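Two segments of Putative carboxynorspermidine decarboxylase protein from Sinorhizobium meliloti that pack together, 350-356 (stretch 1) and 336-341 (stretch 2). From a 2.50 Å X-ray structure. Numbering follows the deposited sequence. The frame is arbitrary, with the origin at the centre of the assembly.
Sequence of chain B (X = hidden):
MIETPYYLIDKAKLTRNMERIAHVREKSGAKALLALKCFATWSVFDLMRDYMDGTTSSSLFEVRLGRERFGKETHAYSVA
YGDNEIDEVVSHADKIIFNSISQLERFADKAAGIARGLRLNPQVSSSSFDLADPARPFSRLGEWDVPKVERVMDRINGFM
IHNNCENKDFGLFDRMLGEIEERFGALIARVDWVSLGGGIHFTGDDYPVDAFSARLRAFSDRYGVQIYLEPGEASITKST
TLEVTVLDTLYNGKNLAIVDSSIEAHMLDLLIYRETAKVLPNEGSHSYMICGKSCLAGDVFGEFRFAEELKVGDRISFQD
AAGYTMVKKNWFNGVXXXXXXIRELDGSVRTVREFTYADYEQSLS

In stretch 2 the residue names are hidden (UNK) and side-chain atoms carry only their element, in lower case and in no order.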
# COMPACT_ATOMS: atom_id res chain seq x y z
N ARG B 350 16.99 13.07 -14.93
CA ARG B 350 16.02 14.14 -14.91
C ARG B 350 15.07 13.81 -13.78
O ARG B 350 14.62 12.67 -13.65
CB ARG B 350 15.29 14.16 -16.26
CG ARG B 350 14.13 15.17 -16.36
CD ARG B 350 13.06 14.78 -17.42
NE ARG B 350 11.75 15.37 -17.06
CZ ARG B 350 10.59 15.23 -17.74
NH1 ARG B 350 10.50 14.51 -18.85
NH2 ARG B 350 9.50 15.83 -17.28
N THR B 351 14.73 14.78 -12.95
CA THR B 351 13.75 14.52 -11.90
C THR B 351 12.39 14.92 -12.41
O THR B 351 12.18 16.07 -12.78
CB THR B 351 14.06 15.27 -10.62
OG1 THR B 351 15.35 14.89 -10.19
CG2 THR B 351 13.10 14.88 -9.55
N VAL B 352 11.47 13.97 -12.44
CA VAL B 352 10.14 14.26 -12.95
C VAL B 352 9.22 14.81 -11.85
O VAL B 352 8.55 15.83 -12.05
CB VAL B 352 9.55 13.00 -13.56
CG1 VAL B 352 8.08 13.17 -13.81
CG2 VAL B 352 10.27 12.67 -14.84
N ARG B 353 9.20 14.14 -10.70
CA ARG B 353 8.26 14.45 -9.62
C ARG B 353 8.89 14.15 -8.29
O ARG B 353 9.41 13.06 -8.06
CB ARG B 353 6.99 13.60 -9.76
CG ARG B 353 5.95 13.71 -8.61
CD ARG B 353 5.20 15.04 -8.57
NE ARG B 353 3.90 14.90 -7.93
CZ ARG B 353 3.61 15.24 -6.66
NH1 ARG B 353 4.55 15.75 -5.85
NH2 ARG B 353 2.37 15.06 -6.20
N GLU B 354 8.83 15.14 -7.40
CA GLU B 354 9.40 15.03 -6.08
C GLU B 354 8.22 15.15 -5.13
O GLU B 354 7.37 16.02 -5.31
CB GLU B 354 10.34 16.20 -5.88
CG GLU B 354 11.61 15.93 -5.09
CD GLU B 354 12.60 17.13 -5.17
OE1 GLU B 354 12.13 18.31 -5.28
OE2 GLU B 354 13.84 16.91 -5.10
N PHE B 355 8.16 14.25 -4.13
CA PHE B 355 7.09 14.26 -3.16
C PHE B 355 7.55 14.96 -1.91
O PHE B 355 8.63 14.70 -1.40
CB PHE B 355 6.55 12.86 -2.88
CG PHE B 355 6.07 12.12 -4.13
CD1 PHE B 355 6.88 11.16 -4.75
CD2 PHE B 355 4.83 12.40 -4.70
CE1 PHE B 355 6.45 10.50 -5.90
CE2 PHE B 355 4.39 11.77 -5.83
CZ PHE B 355 5.19 10.80 -6.44
N THR B 356 6.73 15.90 -1.43
CA THR B 356 7.15 16.79 -0.40
C THR B 356 6.23 16.61 0.81
O THR B 356 5.23 15.90 0.75
CB THR B 356 7.01 18.21 -0.90
OG1 THR B 356 5.62 18.50 -1.04
CG2 THR B 356 7.69 18.38 -2.25
N UNK B 336 9.68 9.08 3.68
CA UNK B 336 9.86 9.82 2.43
C UNK B 336 9.47 8.97 1.23
O UNK B 336 9.91 7.83 1.11
c UNK B 336 11.40 11.53 1.44
n UNK B 336 13.96 12.98 -0.82
c UNK B 336 11.31 10.28 2.30
c UNK B 336 12.81 11.95 1.07
c UNK B 336 12.74 13.06 0.04
N UNK B 337 8.64 9.53 0.36
CA UNK B 337 8.23 8.82 -0.81
C UNK B 337 9.27 8.98 -1.94
O UNK B 337 9.84 10.04 -2.11
se UNK B 337 4.43 9.18 -2.68
c UNK B 337 6.19 8.48 -2.33
c UNK B 337 3.43 8.17 -1.33
c UNK B 337 6.85 9.33 -1.24
N UNK B 338 9.53 7.92 -2.71
CA UNK B 338 10.66 8.13 -3.62
C UNK B 338 10.33 9.03 -4.78
O UNK B 338 9.22 8.98 -5.31
c UNK B 338 10.43 5.77 -3.03
c UNK B 338 9.19 6.49 -2.56
c UNK B 338 10.99 6.70 -4.09
N UNK B 339 11.27 9.87 -5.15
CA UNK B 339 11.13 10.72 -6.33
C UNK B 339 10.97 9.85 -7.55
O UNK B 339 11.38 8.69 -7.55
c UNK B 339 12.40 11.67 -6.49
N UNK B 340 10.40 10.40 -8.60
CA UNK B 340 10.31 9.68 -9.84
C UNK B 340 11.32 10.33 -10.77
O UNK B 340 11.30 11.55 -10.96
c UNK B 340 7.87 9.01 -9.52
c UNK B 340 6.36 9.04 -10.06
c UNK B 340 8.82 9.18 -11.86
c UNK B 340 8.87 9.73 -10.43
N UNK B 341 12.24 9.52 -11.31
CA UNK B 341 13.31 10.03 -12.19
C UNK B 341 13.62 9.15 -13.39
O UNK B 341 13.36 7.95 -13.41
c UNK B 341 14.55 10.31 -11.40

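Position 336 carries four carbons in an unbranched row ending in a nitrogen, and its last carbon comes to 4.7 Å from O of Phe-355. This is lysine. Lys-336 has every side-chain torsion near t, so the chain is extended. Its CA-to-CB bond points sideways, yet its end comes nearer stretch 1. A long chain with a charged tip suits a partly exposed place at the margin, where the amino group need not be buried.

Position 337 has two carbons, a selenium and a final carbon, without a branch, and the selenium lies 3.7 Å from CG of Phe-355. The residue is selenomethionine, the selenium form of methionine. The CA-to-CB bond of Met-337 points toward stretch 1. SE of Met-337 also stands 3.7 Å from the centroid of the Phe-355 ring, only 11° off the ring normal, so it sits squarely over one face. A flexible, polarizable side chain is well suited to lie on an aromatic face in a buried setting.

At position 338 three carbons close a ring onto the backbone nitrogen. The contact is made by the backbone: O of position 338 lies 3.2 Å from CE1 of Phe-355, near the plane of the aromatic ring and at its edge. The closed ring identifies proline. The CA-to-CB bond of Pro-338 points away from stretch 1. The slightly positive hydrogens of the aromatic ring make its edge a reasonable neighbour for a carbonyl oxygen. With no N-H to offer, proline fits a position whose nitrogen donates no hydrogen bond across the contact.

Position 339 has a single side-chain carbon. This CB is directed sideways, 4.5 Å from CG2 of Thr-351, and CA of position 339 makes a C-H...O contact with O of Arg-353 at 3.4 Å. The residue is alanine. The small side chain of Ala-339 accompanies this close backbone approach as the strand begins.

Position 340 shows four carbons forked at the first, with one arm two carbons long. Its CB shares a sheet face with Arg-353, 4.4 Å from CB of that residue. The one-carbon arm lies 4.2 Å from CB of Val-352, while the first carbon of the longer arm comes within 4.2 Å of CE1 of Phe-355. The pattern is isoleucine. A beta-branched, apolar residue such as Ile-340 suits both the strand and these buried surroundings.

Position 341 again has one carbon. This CB is on the same sheet face as Thr-351 and lies 3.3 Å from O of Arg-350. The residue is alanine, and the compact methyl group of Ala-341 makes this close fit.

The contact combines an antiparallel strand pairing with a hydrophobic cluster. Ile-340 N donates to Arg-353 O at 2.9 Å and a nearly straight 169°. In return, Ile-340 O accepts from Val-352 N at 2.8 Å and, weakly, from Arg-353 N at 3.3 Å. One carbonyl thus serves two successive amides, as befits the beta bulge that shifts the register by one between Thr-351 and Arg-353. Beyond the strands, Phe-355 extends the association: selenium covers one face of its ring, the Pro-338 carbonyl meets its edge, and Ile-340 adds apolar contact.

Stretch 2 336-341: KMPAIA
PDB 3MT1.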